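Local coordinates for protein omega transaminase (Pseudomonas sp., PDB 5LHA) that catalyses PLP-dependent transfer of amino groups as a fold-type I, class III omega-transaminase, held here with its cofactor in the aminated pyridoxamine phosphate form, at residues L228-P232 and W247-R251; I262-V266 and M276-R280; R149-R154 and G183-T189. All blocks are in the same frame, centred on the assembly; numbering follows the deposited sequence.

Following the chain from the N terminus, contact 3 comes first: after strand 149-153 the chain passes through helix 162-166, and strand 184-187 is laid parallel beside it at the edge of the large mixed sheet. Contact 1 opens only after that, where strand 225-230 is covered by helix 246-256, and contact 2 follows, with the end of strand 260-264 holding the start of helix 278-281. The three loops close in series; none nests in or crosses another. Strand 225-230 lies between strands 149-153 and 260-264, bonded through Ile229 N to Leu151 O (2.9 Å) and through Leu228 O to Ile262 N (2.8 Å). Contacts 1 and 2 both reach PMP.

Contact 1 (L228-P232 and W247-R251); sequences LIAEP and WPRLR. With PMP (4'-deoxy-4'-aminopyridoxal-5'-phosphate), chain E.
This is a buried, apolar helix-on-sheet contact, in which helix 246-256 covers the end of strand 225-230 in the large cofactor-binding sheet. Strand residues 228-230 are extended, and the short helical segment runs nearly antiparallel to them at 165°, with axes 11.5 Å apart. Leu228 faces Leu250 (CA-CA 9.2 Å) and Pro232 faces Trp247 (7.5 Å); Leu228 and Ala230 point toward the helix. Trp247, with chi1 at -91° and chi2 at 80°, points the edge of its indole, CZ2 and CH2, at the strand end. Its CH2 lies 3.2 Å from Ala230 O and its CZ2 3.5 Å from Ala230 CB, so a small alanine makes room for the wide ring, while Pro232 CG packs over one ring face. The Trp247 indole stacks on Trp282 as well. One helical turn on, Leu250 CD2 meets Leu228 CD2 at 3.9 Å. Such antiparallel covering is what a beta-alpha-beta unit produces, here strand 225-230, helix 246-256 and strand 260-264, as in other fold-type I enzymes. The polar indole nitrogen is served by a water that accepts from Trp247 NE1 (3.3 Å) and donates to Glu231 O (3.0 Å). Glu231 itself points away from the helix, its carboxylate taking backbone NH groups of Tyr157 and Gly235, and its OE1 comes within 3.5 Å of the methyl carbon C2A of PMP.

Contact 2 (I262-V266 and M276-R280); sequences IADEV and MLGSR. With PMP (4'-deoxy-4'-aminopyridoxal-5'-phosphate), chain E.
Three hydrogen bonds converge on the carboxylate of Glu265. Gly278 N gives to Glu265 OE1 (2.8 Å), while Ser279 N (3.0 Å) and Ser279 OG (2.7 Å) both give to Glu265 OE2. Glutamate suits the place because it is long enough to reach across from just after Asp264 and has two oxygens to spread over successive NH groups at the start of the short, weakly bonded helix about 278-280. Its chi1 is m and chi2 is -98°, and Thr268 adds a hydroxyl partner to OE1. Ser279 takes the p rotamer, which brings its OG to the same oxygen as its own NH. The backbones draw close, with CA-CA distances of 6.7 Å for Ala263 and Ser279 and 6.8 Å for Glu265 and Gly278; Ala263 and Ser279 are small, and Gly278 has no CB to crowd the carboxylate. Packing is slight: Ala263 CB lies 4.2 Å from Ser279 CB, and Leu277 CB is 3.5 Å from Glu265 OE2. Residues 262-264 are extended; then Asp264 OD1 accepts from Val266 N at 3.2 Å, an Asx turn. Asp264 OD2 is 2.9 Å from PMP N1 and is also bonded to His158, while Val266 CB packs 3.7 Å from PMP C2. An aspartate at the end of a central strand, meeting the pyridine nitrogen of the cofactor, is a hallmark of the PLP fold-type I active site.

Contact 3 (R149-R154 and G183-T189); sequences RFLSLR and GCHLLDT
Arg149 opens strand 149-153 beside Gly183, their CA atoms 5.1 Å apart. Gly183 has a positive phi (71°), easy for glycine, and a CB there would crowd Arg149 CG. Arg149 CD also lies 4.0 Å from His185 CE1. At Phe150 the parallel pairing with strand 184-187 is under way: Phe150 N gives to Gly183 O (3.3 Å) and Phe150 O takes from His185 N (3.0 Å), while the ring, edge-on to Cys184 SG (4.3 Å from CD2), reaches helix 124-141. Leu151 pairs with His185 on the other face of the sheet, and Leu151 CB lies 4.1 Å from Leu187 CD1; both leucines pack on Leu213 of helix 202-220. The segment axes approach to 4.5 Å at 31°, a parallel edge pair of the large fold-type I sheet, joined by a beta-alpha-beta crossover through helix 162-166. Ser152 uses both its backbone N and its backbone O: N gives to His185 O (3.0 Å) and O takes from Leu187 N (2.7 Å). Its OG, bonded to Val167 O, also takes a water hydrogen at 2.8 Å, and being small it lets Leu186 CD2 approach to 3.1 Å. Leu153 sets CD2 3.8 Å from Leu187 CB, apolar filling on the face shared with Leu151. Arg154 ends the pairing with N to Leu187 O (2.7 Å). Its NH1 makes a long salt bridge, 3.6 Å, to Asp188 OD1, whose OD2 is bonded to Gln212. Close by, Leu186 packs on Leu219 of the third subunit.

Contact 1 (L228-P232 and W247-R251)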
loop_
_atom_site.group_PDB
_atom_site.type_symbol
_atom_site.label_atom_id
_atom_site.label_comp_id
_atom_site.label_asym_id
_atom_site.label_seq_id
_atom_site.Cartn_x
_atom_site.Cartn_y
_atom_site.Cartn_z
ATOM N N LEU A 228 19.180 -0.906 0.124
ATOM C CA LEU A 228 19.346 -0.896 1.570
ATOM C C LEU A 228 19.952 0.441 1.975
ATOM O O LEU A 228 20.959 0.866 1.399
ATOM C CB LEU A 228 20.248 -2.051 2.022
ATOM C CG LEU A 228 20.534 -2.317 3.505
ATOM C CD1 LEU A 228 20.845 -3.794 3.696
ATOM C CD2 LEU A 228 21.685 -1.487 4.032
ATOM N N ILE A 229 19.365 1.089 2.978
ATOM C CA ILE A 229 19.834 2.389 3.443
ATOM C C ILE A 229 20.277 2.276 4.893
ATOM O O ILE A 229 19.594 1.657 5.718
ATOM C CB ILE A 229 18.751 3.474 3.265
ATOM C CG1 ILE A 229 19.276 4.835 3.718
ATOM C CG2 ILE A 229 17.438 3.076 3.946
ATOM C CD1 ILE A 229 18.406 5.990 3.286
ATOM N N ALA A 230 21.426 2.869 5.201
ATOM C CA ALA A 230 21.976 2.761 6.540
ATOM C C ALA A 230 22.922 3.923 6.795
ATOM O O ALA A 230 23.606 4.402 5.884
ATOM C CB ALA A 230 22.698 1.422 6.734
ATOM N N GLU A 231 22.945 4.372 8.056
ATOM C CA GLU A 231 23.880 5.402 8.487
ATOM C C GLU A 231 25.174 4.743 8.937
ATOM O O GLU A 231 25.130 3.765 9.691
ATOM C CB GLU A 231 23.310 6.209 9.645
ATOM C CG GLU A 231 21.954 6.840 9.415
ATOM C CD GLU A 231 21.225 7.088 10.727
ATOM O OE1 GLU A 231 21.602 8.016 11.471
ATOM O OE2 GLU A 231 20.302 6.316 11.043
ATOM N N PRO A 232 26.337 5.233 8.515
ATOM C CA PRO A 232 27.580 4.603 8.984
ATOM C C PRO A 232 27.754 4.681 10.493
ATOM O O PRO A 232 28.287 3.742 11.091
ATOM C CB PRO A 232 28.666 5.370 8.221
ATOM C CG PRO A 232 27.977 5.869 6.989
ATOM C CD PRO A 232 26.566 6.166 7.401
ATOM N N TRP A 247 29.914 -2.925 8.218
ATOM C CA TRP A 247 29.671 -2.270 6.936
ATOM C C TRP A 247 30.369 -2.978 5.774
ATOM O O TRP A 247 29.778 -3.083 4.690
ATOM C CB TRP A 247 30.066 -0.788 6.991
ATOM C CG TRP A 247 28.906 0.081 7.405
ATOM C CD1 TRP A 247 28.439 0.281 8.675
ATOM C CD2 TRP A 247 28.030 0.816 6.538
ATOM N NE1 TRP A 247 27.343 1.113 8.652
ATOM C CE2 TRP A 247 27.070 1.452 7.354
ATOM C CE3 TRP A 247 27.969 1.004 5.155
ATOM C CZ2 TRP A 247 26.069 2.271 6.831
ATOM C CZ3 TRP A 247 26.977 1.812 4.637
ATOM C CH2 TRP A 247 26.036 2.434 5.473
ATOM N N PRO A 248 31.602 -3.478 5.934
ATOM C CA PRO A 248 32.172 -4.313 4.860
ATOM C C PRO A 248 31.341 -5.546 4.528
ATOM O O PRO A 248 31.216 -5.903 3.349
ATOM C CB PRO A 248 33.555 -4.683 5.413
ATOM C CG PRO A 248 33.911 -3.520 6.279
ATOM C CD PRO A 248 32.630 -3.106 6.929
ATOM N N ARG A 249 30.773 -6.219 5.529
ATOM C CA ARG A 249 29.925 -7.370 5.241
ATOM C C ARG A 249 28.537 -6.958 4.778
ATOM O O ARG A 249 27.819 -7.781 4.200
ATOM C CB ARG A 249 29.826 -8.275 6.465
ATOM C CG ARG A 249 31.154 -8.884 6.881
ATOM C CD ARG A 249 30.960 -9.930 7.958
ATOM N NE ARG A 249 30.042 -10.983 7.519
ATOM C CZ ARG A 249 29.818 -12.115 8.182
ATOM N NH1 ARG A 249 30.446 -12.359 9.328
ATOM N NH2 ARG A 249 28.962 -13.005 7.695
ATOM N N LEU A 250 28.146 -5.705 5.032
ATOM C CA LEU A 250 26.959 -5.140 4.400
ATOM C C LEU A 250 27.163 -5.010 2.897
ATOM O O LEU A 250 26.348 -5.489 2.099
ATOM C CB LEU A 250 26.657 -3.780 5.020
ATOM C CG LEU A 250 25.206 -3.330 5.114
ATOM C CD1 LEU A 250 24.390 -4.382 5.839
ATOM C CD2 LEU A 250 25.148 -2.001 5.841
ATOM N N ARG A 251 28.266 -4.361 2.500
ATOM C CA ARG A 251 28.632 -4.217 1.094
ATOM C C ARG A 251 28.661 -5.562 0.375
ATOM O O ARG A 251 28.177 -5.684 -0.756
ATOM C CB ARG A 251 29.999 -3.529 1.004
ATOM C CG ARG A 251 30.575 -3.285 -0.401
ATOM C CD ARG A 251 29.850 -2.204 -1.181
ATOM N NE ARG A 251 28.703 -2.706 -1.929
ATOM C CZ ARG A 251 27.911 -1.933 -2.662
ATOM N NH1 ARG A 251 28.141 -0.631 -2.731
ATOM N NH2 ARG A 251 26.889 -2.452 -3.319
HETATM N N1 PMP E . 19.199 11.444 7.849
HETATM C C2 PMP E . 20.072 11.684 8.898
HETATM C C2A PMP E . 21.099 10.662 9.304
HETATM C C3 PMP E . 19.750 12.691 9.797
HETATM O O3 PMP E . 20.351 12.740 11.026
HETATM C C4 PMP E . 18.800 13.649 9.449
HETATM C C4A PMP E . 18.509 14.792 10.398
HETATM N N4A PMP E . 19.194 14.592 11.659
HETATM C C5 PMP E . 18.116 13.548 8.236
HETATM C C6 PMP E . 18.330 12.424 7.438
HETATM C C5A PMP E . 17.159 14.652 7.813
HETATM O O4P PMP E . 17.845 15.888 7.687
HETATM P P PMP E . 17.073 17.304 7.567
HETATM O O1P PMP E . 16.728 17.737 8.980
HETATM O O2P PMP E . 18.021 18.312 6.950
HETATM O O3P PMP E . 15.799 17.204 6.752
HETATM O O HOH W 1 25.345 1.221 11.259
#

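Contact 2 (I262-V266 and M276-R280)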
loop_
_atom_site.group_PDB
_atom_site.type_symbol
_atom_site.label_atom_id
_atom_site.label_comp_id
_atom_site.label_asym_id
_atom_site.label_seq_id
_atom_site.Cartn_x
_atom_site.Cartn_y
_atom_site.Cartn_z
ATOM N N ILE A 262 22.797 2.422 0.017
ATOM C CA ILE A 262 22.693 3.858 0.245
ATOM C C ILE A 262 23.303 4.186 1.593
ATOM O O ILE A 262 22.813 3.731 2.630
ATOM C CB ILE A 262 21.236 4.343 0.191
ATOM C CG1 ILE A 262 20.593 4.004 -1.153
ATOM C CG2 ILE A 262 21.171 5.826 0.469
ATOM C CD1 ILE A 262 19.110 4.170 -1.146
ATOM N N ALA A 263 24.361 4.984 1.586
ATOM C CA ALA A 263 24.935 5.506 2.812
ATOM C C ALA A 263 24.261 6.833 3.136
ATOM O O ALA A 263 24.316 7.777 2.341
ATOM C CB ALA A 263 26.444 5.690 2.681
ATOM N N ASP A 264 23.590 6.890 4.280
ATOM C CA ASP A 264 23.045 8.150 4.769
ATOM C C ASP A 264 24.174 8.864 5.497
ATOM O O ASP A 264 24.476 8.570 6.655
ATOM C CB ASP A 264 21.831 7.911 5.655
ATOM C CG ASP A 264 21.122 9.195 6.037
ATOM O OD1 ASP A 264 21.748 10.287 6.015
ATOM O OD2 ASP A 264 19.915 9.108 6.329
ATOM N N GLU A 265 24.808 9.803 4.804
ATOM C CA GLU A 265 25.943 10.534 5.339
ATOM C C GLU A 265 25.562 11.940 5.780
ATOM O O GLU A 265 26.441 12.790 5.954
ATOM C CB GLU A 265 27.046 10.591 4.283
ATOM C CG GLU A 265 27.537 9.243 3.793
ATOM C CD GLU A 265 28.810 8.788 4.480
ATOM O OE1 GLU A 265 29.285 9.479 5.408
ATOM O OE2 GLU A 265 29.363 7.752 4.066
ATOM N N VAL A 266 24.271 12.187 6.017
ATOM C CA VAL A 266 23.826 13.530 6.381
ATOM C C VAL A 266 24.566 14.024 7.621
ATOM O O VAL A 266 25.001 15.181 7.678
ATOM C CB VAL A 266 22.297 13.555 6.567
ATOM C CG1 VAL A 266 21.870 14.808 7.290
ATOM C CG2 VAL A 266 21.588 13.441 5.223
ATOM N N MET A 276 36.198 11.729 5.977
ATOM C CA MET A 276 35.365 12.558 5.103
ATOM C C MET A 276 34.021 11.900 4.812
ATOM O O MET A 276 33.029 12.592 4.552
ATOM C CB MET A 276 36.104 12.867 3.803
ATOM C CG MET A 276 35.501 14.016 3.000
ATOM S SD MET A 276 35.649 15.627 3.817
ATOM C CE MET A 276 37.363 16.030 3.501
ATOM N N LEU A 277 33.973 10.574 4.830
ATOM C CA LEU A 277 32.732 9.818 4.825
ATOM C C LEU A 277 32.793 8.759 5.910
ATOM O O LEU A 277 33.867 8.227 6.213
ATOM C CB LEU A 277 32.467 9.141 3.481
ATOM C CG LEU A 277 32.154 10.009 2.275
ATOM C CD1 LEU A 277 32.025 9.126 1.045
ATOM C CD2 LEU A 277 30.876 10.796 2.531
ATOM N N GLY A 278 31.644 8.509 6.537
ATOM C CA GLY A 278 31.541 7.379 7.441
ATOM C C GLY A 278 31.733 6.050 6.733
ATOM O O GLY A 278 32.334 5.125 7.284
ATOM N N SER A 279 31.195 5.928 5.512
ATOM C CA SER A 279 31.348 4.699 4.735
ATOM C C SER A 279 32.800 4.469 4.344
ATOM O O SER A 279 33.310 3.348 4.433
ATOM C CB SER A 279 30.484 4.764 3.482
ATOM O OG SER A 279 30.841 5.902 2.724
ATOM N N ARG A 280 33.471 5.523 3.881
ATOM C CA ARG A 280 34.902 5.440 3.617
ATOM C C ARG A 280 35.684 5.062 4.870
ATOM O O ARG A 280 36.650 4.292 4.800
ATOM C CB ARG A 280 35.398 6.775 3.057
ATOM C CG ARG A 280 36.859 6.765 2.644
ATOM C CD ARG A 280 37.328 8.139 2.209
ATOM N NE ARG A 280 36.621 8.567 1.006
ATOM C CZ ARG A 280 36.743 9.759 0.432
ATOM N NH1 ARG A 280 37.569 10.676 0.934
ATOM N NH2 ARG A 280 36.038 10.030 -0.660
HETATM N N1 PMP E . 19.199 11.444 7.849
HETATM C C2 PMP E . 20.072 11.684 8.898
HETATM C C2A PMP E . 21.099 10.662 9.304
HETATM C C3 PMP E . 19.750 12.691 9.797
HETATM O O3 PMP E . 20.351 12.740 11.026
HETATM C C4 PMP E . 18.800 13.649 9.449
HETATM C C4A PMP E . 18.509 14.792 10.398
HETATM N N4A PMP E . 19.194 14.592 11.659
HETATM C C5 PMP E . 18.116 13.548 8.236
HETATM C C6 PMP E . 18.330 12.424 7.438
HETATM C C5A PMP E . 17.159 14.652 7.813
HETATM O O4P PMP E . 17.845 15.888 7.687
HETATM P P PMP E . 17.073 17.304 7.567
HETATM O O1P PMP E . 16.728 17.737 8.980
HETATM O O2P PMP E . 18.021 18.312 6.950
HETATM O O3P PMP E . 15.799 17.204 6.752
#

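Contact 3 (R149-R154 and G183-T189)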
loop_
_atom_site.group_PDB
_atom_site.type_symbol
_atom_site.label_atom_id
_atom_site.label_comp_id
_atom_site.label_asym_id
_atom_site.label_seq_id
_atom_site.Cartn_x
_atom_site.Cartn_y
_atom_site.Cartn_z
ATOM N N ARG A 149 11.283 -2.846 -3.152
ATOM C CA ARG A 149 11.318 -2.799 -1.701
ATOM C C ARG A 149 12.611 -2.167 -1.185
ATOM O O ARG A 149 13.646 -2.161 -1.856
ATOM C CB ARG A 149 11.147 -4.208 -1.149
ATOM C CG ARG A 149 9.782 -4.815 -1.457
ATOM C CD ARG A 149 9.810 -6.279 -1.094
ATOM N NE ARG A 149 8.532 -6.946 -1.314
ATOM C CZ ARG A 149 8.384 -8.264 -1.382
ATOM N NH1 ARG A 149 9.444 -9.060 -1.306
ATOM N NH2 ARG A 149 7.180 -8.788 -1.568
ATOM N N PHE A 150 12.547 -1.657 0.045
ATOM C CA PHE A 150 13.677 -1.000 0.690
ATOM C C PHE A 150 13.948 -1.658 2.038
ATOM O O PHE A 150 13.013 -2.014 2.758
ATOM C CB PHE A 150 13.421 0.510 0.911
ATOM C CG PHE A 150 13.188 1.310 -0.359
ATOM C CD1 PHE A 150 14.146 1.371 -1.350
ATOM C CD2 PHE A 150 12.026 2.051 -0.523
ATOM C CE1 PHE A 150 13.931 2.128 -2.505
ATOM C CE2 PHE A 150 11.810 2.808 -1.664
ATOM C CZ PHE A 150 12.767 2.844 -2.659
ATOM N N LEU A 151 15.223 -1.815 2.387
ATOM C CA LEU A 151 15.623 -2.282 3.706
ATOM C C LEU A 151 16.258 -1.143 4.496
ATOM O O LEU A 151 16.956 -0.296 3.936
ATOM C CB LEU A 151 16.624 -3.441 3.609
ATOM C CG LEU A 151 16.235 -4.691 2.808
ATOM C CD1 LEU A 151 17.371 -5.723 2.771
ATOM C CD2 LEU A 151 14.962 -5.331 3.336
ATOM N N SER A 152 16.046 -1.151 5.811
ATOM C CA SER A 152 16.721 -0.204 6.690
ATOM C C SER A 152 16.848 -0.855 8.062
ATOM O O SER A 152 16.372 -1.976 8.288
ATOM C CB SER A 152 16.000 1.158 6.750
ATOM O OG SER A 152 14.721 1.093 7.371
ATOM N N LEU A 153 17.516 -0.146 8.968
ATOM C CA LEU A 153 17.917 -0.660 10.265
ATOM C C LEU A 153 17.079 -0.041 11.374
ATOM O O LEU A 153 16.621 1.101 11.272
ATOM C CB LEU A 153 19.398 -0.365 10.532
ATOM C CG LEU A 153 20.409 -0.823 9.472
ATOM C CD1 LEU A 153 21.830 -0.444 9.873
ATOM C CD2 LEU A 153 20.299 -2.319 9.278
ATOM N N ARG A 154 16.898 -0.809 12.442
ATOM C CA ARG A 154 16.278 -0.280 13.642
ATOM C C ARG A 154 17.071 0.911 14.150
ATOM O O ARG A 154 18.296 0.973 14.007
ATOM C CB ARG A 154 16.202 -1.355 14.721
ATOM C CG ARG A 154 14.974 -2.232 14.614
ATOM C CD ARG A 154 14.971 -3.303 15.689
ATOM N NE ARG A 154 13.618 -3.643 16.110
ATOM C CZ ARG A 154 12.883 -4.602 15.562
ATOM N NH1 ARG A 154 13.370 -5.323 14.560
ATOM N NH2 ARG A 154 11.657 -4.836 16.021
ATOM N N GLY A 183 6.073 -2.067 1.730
ATOM C CA GLY A 183 7.242 -2.809 1.289
ATOM C C GLY A 183 8.551 -2.317 1.858
ATOM O O GLY A 183 9.592 -2.454 1.207
ATOM N N CYS A 184 8.529 -1.724 3.047
ATOM C CA CYS A 184 9.742 -1.288 3.725
ATOM C C CYS A 184 10.000 -2.195 4.919
ATOM O O CYS A 184 9.102 -2.410 5.738
ATOM C CB CYS A 184 9.607 0.167 4.157
ATOM S SG CYS A 184 9.307 1.222 2.742
ATOM N N HIS A 185 11.228 -2.708 5.032
ATOM C CA HIS A 185 11.516 -3.762 5.995
ATOM C C HIS A 185 12.711 -3.417 6.868
ATOM O O HIS A 185 13.743 -2.958 6.373
ATOM C CB HIS A 185 11.743 -5.096 5.273
ATOM C CG HIS A 185 10.535 -5.586 4.534
ATOM N ND1 HIS A 185 10.253 -5.223 3.234
ATOM C CD2 HIS A 185 9.516 -6.388 4.929
ATOM C CE1 HIS A 185 9.126 -5.797 2.852
ATOM N NE2 HIS A 185 8.658 -6.508 3.862
ATOM N N LEU A 186 12.569 -3.657 8.171
ATOM C CA LEU A 186 13.589 -3.290 9.144
ATOM C C LEU A 186 14.477 -4.473 9.502
ATOM O O LEU A 186 14.012 -5.611 9.621
ATOM C CB LEU A 186 12.964 -2.728 10.423
ATOM C CG LEU A 186 12.538 -1.269 10.376
ATOM C CD1 LEU A 186 12.072 -0.829 11.752
ATOM C CD2 LEU A 186 13.674 -0.417 9.907
ATOM N N LEU A 187 15.757 -4.184 9.692
ATOM C CA LEU A 187 16.742 -5.131 10.178
ATOM C C LEU A 187 17.212 -4.658 11.547
ATOM O O LEU A 187 17.143 -3.471 11.858
ATOM C CB LEU A 187 17.923 -5.222 9.206
ATOM C CG LEU A 187 17.516 -5.467 7.753
ATOM C CD1 LEU A 187 18.626 -5.101 6.803
ATOM C CD2 LEU A 187 17.136 -6.928 7.576
ATOM N N ASP A 188 17.677 -5.589 12.373
ATOM C CA ASP A 188 18.204 -5.198 13.671
ATOM C C ASP A 188 19.509 -4.434 13.503
ATOM O O ASP A 188 20.231 -4.598 12.518
ATOM C CB ASP A 188 18.412 -6.421 14.571
ATOM C CG ASP A 188 17.131 -6.869 15.253
ATOM O OD1 ASP A 188 16.591 -6.092 16.071
ATOM O OD2 ASP A 188 16.663 -7.997 14.988
ATOM N N THR A 189 19.776 -3.585 14.423
ATOM C CA THR A 189 21.023 -2.857 14.243
ATOM C C THR A 189 22.135 -3.490 15.074
ATOM O O THR A 189 21.874 -4.020 16.160
ATOM C CB THR A 189 20.859 -1.386 14.636
ATOM O OG1 THR A 189 22.120 -0.717 14.538
ATOM C CG2 THR A 189 20.328 -1.254 16.062
HETATM O O HOH W 2 12.414 0.036 6.309
#